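Local structure of MxaA (Stigmatella aurantiaca, 4W4T) at residues L185-T190 and V224-V229. The protein contains, as its terminal domain, an NADPH-binding reductase of the short-chain dehydrogenase type that acts in the myxalamid PKS-NRPS biosynthetic pathway. Residues are numbered along the deposited sequence; the frame is centred on the assembly and turned at random.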
ATOM      1  N   LEU A 185     -31.674  16.988  -5.603  1.00 14.69           N
ATOM      2  CA  LEU A 185     -30.382  16.345  -5.525  1.00 13.34           C
ATOM      3  C   LEU A 185     -30.481  14.863  -5.861  1.00 14.02           C
ATOM      4  O   LEU A 185     -31.210  14.121  -5.214  1.00 16.93           O
ATOM      5  CB  LEU A 185     -29.796  16.516  -4.131  1.00 12.80           C
ATOM      6  CG  LEU A 185     -28.588  15.614  -3.876  1.00 13.07           C
ATOM      7  CD1 LEU A 185     -27.402  16.054  -4.731  1.00 13.28           C
ATOM      8  CD2 LEU A 185     -28.250  15.612  -2.405  1.00 14.64           C
ATOM      9  N   HIS A 186     -29.765  14.444  -6.888  1.00 12.63           N
ATOM     10  CA  HIS A 186     -29.701  13.024  -7.213  1.00 14.00           C
ATOM     11  C   HIS A 186     -28.352  12.531  -6.735  1.00 12.42           C
ATOM     12  O   HIS A 186     -27.314  12.841  -7.322  1.00 11.52           O
ATOM     13  CB  HIS A 186     -29.936  12.815  -8.701  1.00 14.69           C
ATOM     14  CG  HIS A 186     -31.175  13.505  -9.173  1.00 16.23           C
ATOM     15  ND1 HIS A 186     -32.432  13.073  -8.814  1.00 18.36           N
ATOM     16  CD2 HIS A 186     -31.356  14.647  -9.876  1.00 15.27           C
ATOM     17  CE1 HIS A 186     -33.335  13.902  -9.306  1.00 19.94           C
ATOM     18  NE2 HIS A 186     -32.707  14.862  -9.961  1.00 15.50           N
ATOM     19  N   TYR A 187     -28.377  11.812  -5.616  1.00 11.60           N
ATOM     20  CA  TYR A 187     -27.140  11.490  -4.908  1.00 12.67           C
ATOM     21  C   TYR A 187     -26.656  10.082  -5.234  1.00 12.84           C
ATOM     22  O   TYR A 187     -27.374   9.110  -5.017  1.00 13.70           O
ATOM     23  CB  TYR A 187     -27.340  11.650  -3.396  1.00 12.64           C
ATOM     24  CG  TYR A 187     -26.134  11.182  -2.628  1.00 13.64           C
ATOM     25  CD1 TYR A 187     -24.886  11.748  -2.865  1.00 12.25           C
ATOM     26  CD2 TYR A 187     -26.227  10.156  -1.706  1.00 12.35           C
ATOM     27  CE1 TYR A 187     -23.760  11.313  -2.186  1.00 13.53           C
ATOM     28  CE2 TYR A 187     -25.104   9.713  -1.013  1.00 12.93           C
ATOM     29  CZ  TYR A 187     -23.876  10.298  -1.264  1.00 13.17           C
ATOM     30  OH  TYR A 187     -22.751   9.853  -0.600  1.00 13.68           O
ATOM     31  N   VAL A 188     -25.438   9.978  -5.756  1.00 12.63           N
ATOM     32  CA  VAL A 188     -24.843   8.673  -6.019  1.00 12.20           C
ATOM     33  C   VAL A 188     -24.100   8.178  -4.783  1.00 14.08           C
ATOM     34  O   VAL A 188     -22.998   8.639  -4.449  1.00 13.75           O
ATOM     35  CB  VAL A 188     -23.924   8.703  -7.238  1.00 14.34           C
ATOM     36  CG1 VAL A 188     -23.441   7.278  -7.558  1.00 11.15           C
ATOM     37  CG2 VAL A 188     -24.697   9.291  -8.451  1.00 11.86           C
ATOM     38  N   SER A 189     -24.720   7.221  -4.095  1.00 14.12           N
ATOM     39  CA  SER A 189     -24.140   6.613  -2.901  1.00 12.61           C
ATOM     40  C   SER A 189     -23.368   5.349  -3.264  1.00 13.92           C
ATOM     41  O   SER A 189     -22.497   5.379  -4.134  1.00 14.16           O
ATOM     42  CB  SER A 189     -25.230   6.290  -1.879  1.00 12.26           C
ATOM     43  OG  SER A 189     -24.676   5.734  -0.699  1.00 13.79           O
ATOM     44  N   THR A 190     -23.686   4.235  -2.607  1.00 13.14           N
ATOM     45  CA  THR A 190     -23.016   2.975  -2.924  1.00 13.39           C
ATOM     46  C   THR A 190     -23.640   1.856  -2.109  1.00 14.00           C
ATOM     47  O   THR A 190     -24.107   2.095  -1.005  1.00 11.63           O
ATOM     48  CB  THR A 190     -21.498   3.036  -2.636  1.00 16.62           C
ATOM     49  OG1 THR A 190     -20.916   1.744  -2.803  1.00 14.13           O
ATOM     50  CG2 THR A 190     -21.232   3.505  -1.207  1.00 14.23           C
ATOM     51  N   VAL A 224     -21.789   7.894   6.311  1.00 12.18           N
ATOM     52  CA  VAL A 224     -22.014   9.216   6.878  1.00 13.15           C
ATOM     53  C   VAL A 224     -22.638  10.165   5.838  1.00 13.35           C
ATOM     54  O   VAL A 224     -23.605  10.888   6.132  1.00 12.29           O
ATOM     55  CB  VAL A 224     -20.693   9.800   7.424  1.00 14.15           C
ATOM     56  CG1 VAL A 224     -20.891  11.211   7.928  1.00 12.75           C
ATOM     57  CG2 VAL A 224     -20.167   8.913   8.542  1.00 15.31           C
ATOM     58  N   ALA A 225     -22.081  10.178   4.627  1.00 11.99           N
ATOM     59  CA  ALA A 225     -22.621  11.029   3.565  1.00 12.67           C
ATOM     60  C   ALA A 225     -24.105  10.741   3.320  1.00 13.23           C
ATOM     61  O   ALA A 225     -24.920  11.670   3.215  1.00 12.76           O
ATOM     62  CB  ALA A 225     -21.827  10.847   2.277  1.00 11.54           C
ATOM     63  N   GLU A 226     -24.469   9.463   3.253  1.00 12.35           N
ATOM     64  CA  GLU A 226     -25.867   9.145   2.969  1.00 13.85           C
ATOM     65  C   GLU A 226     -26.764   9.552   4.132  1.00 12.76           C
ATOM     66  O   GLU A 226     -27.892   9.982   3.909  1.00 13.20           O
ATOM     67  CB  GLU A 226     -26.046   7.654   2.648  1.00 12.47           C
ATOM     68  CG  GLU A 226     -27.219   7.398   1.693  1.00 11.93           C
ATOM     69  CD  GLU A 226     -27.560   5.928   1.602  1.00 11.95           C
ATOM     70  OE1 GLU A 226     -26.996   5.244   0.731  1.00 13.49           O
ATOM     71  OE2 GLU A 226     -28.382   5.467   2.416  1.00 14.58           O
ATOM     72  N   LYS A 227     -26.268   9.446   5.363  1.00 14.30           N
ATOM     73  CA  LYS A 227     -27.016   9.961   6.523  1.00 14.72           C
ATOM     74  C   LYS A 227     -27.310  11.456   6.382  1.00 14.83           C
ATOM     75  O   LYS A 227     -28.428  11.906   6.657  1.00 14.26           O
ATOM     76  CB  LYS A 227     -26.256   9.705   7.825  1.00 18.03           C
ATOM     77  CG  LYS A 227     -26.120   8.230   8.181  1.00 19.30           C
ATOM     78  CD  LYS A 227     -27.431   7.658   8.675  1.00 22.64           C
ATOM     79  CE  LYS A 227     -27.628   7.940  10.150  1.00 28.33           C
ATOM     80  NZ  LYS A 227     -28.898   7.307  10.622  1.00 33.67           N
ATOM     81  N   LEU A 228     -26.316  12.218   5.937  1.00 13.42           N
ATOM     82  CA  LEU A 228     -26.492  13.660   5.752  1.00 13.50           C
ATOM     83  C   LEU A 228     -27.570  13.933   4.720  1.00 15.28           C
ATOM     84  O   LEU A 228     -28.425  14.798   4.917  1.00 14.35           O
ATOM     85  CB  LEU A 228     -25.189  14.326   5.327  1.00 13.51           C
ATOM     86  CG  LEU A 228     -24.101  14.407   6.398  1.00 13.97           C
ATOM     87  CD1 LEU A 228     -22.860  15.072   5.825  1.00 16.34           C
ATOM     88  CD2 LEU A 228     -24.598  15.176   7.615  1.00 14.65           C
ATOM     89  N   VAL A 229     -27.531  13.168   3.631  1.00 13.94           N
ATOM     90  CA  VAL A 229     -28.477  13.348   2.541  1.00 13.30           C
ATOM     91  C   VAL A 229     -29.888  12.968   3.001  1.00 15.81           C
ATOM     92  O   VAL A 229     -30.869  13.655   2.685  1.00 14.26           O
ATOM     93  CB  VAL A 229     -28.059  12.524   1.304  1.00 14.85           C
ATOM     94  CG1 VAL A 229     -29.153  12.544   0.250  1.00 13.64           C
ATOM     95  CG2 VAL A 229     -26.775  13.079   0.719  1.00 12.35           C
TER
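Tyr187 reaches from strand 185-188 to helix 217-234 and meets three residues of the helix. Val229 covers one face of its ring. The methyl Val229 CG2 sits 4.0 Å from the centroid of the Tyr187 ring, 17° off the normal, a CH-pi contact. CB of Tyr187 points toward the helix, and chi1 174° sets the ring beside the residue's own carbonyl carbon. The phenol end arrives at Ala225, where Tyr187 OH lies 3.2 Å from Ala225 CB. One ring side passes the helix backbone, with Tyr187 CE2 4.1 Å from Glu226 CA. The opposite face of the ring has Ser189 N near its rim. Leu185 extends the apolar contact toward the start of the strand. Leu185 CD2 touches Val229 CG1 at 4.2 Å, so the two methyls of Val229 are shared between Leu185 and the Tyr187 ring.

The other end of the contact is polar. Ser189 OG donates a hydrogen bond of 2.8 Å to Glu226 OE1, using the anti lone pair of that oxygen. Glu226 leaves the helix with its chain extended from CA to CD, which carries the carboxylate across to the serine. OE2 forms salt bridges with Arg230 and Arg243. The buried carboxylate is thus held through both oxygens, and the two arginines probably favour its charged form.

The axes of strand 185-188 and of helix segment 224-229 run nearly antiparallel (163°) and come within 10.2 Å of each other. Lys222, an NADPH-binding residue one turn before Glu226, makes a hydrogen bond through NZ to Val188 O and a weak one to Tyr187 OH, so the contact borders the cofactor site. Strand 185-188, helix 217-234 and the adjacent parallel strand 239-248 make a beta-alpha-beta crossover of the Rossmann fold of short-chain dehydrogenases.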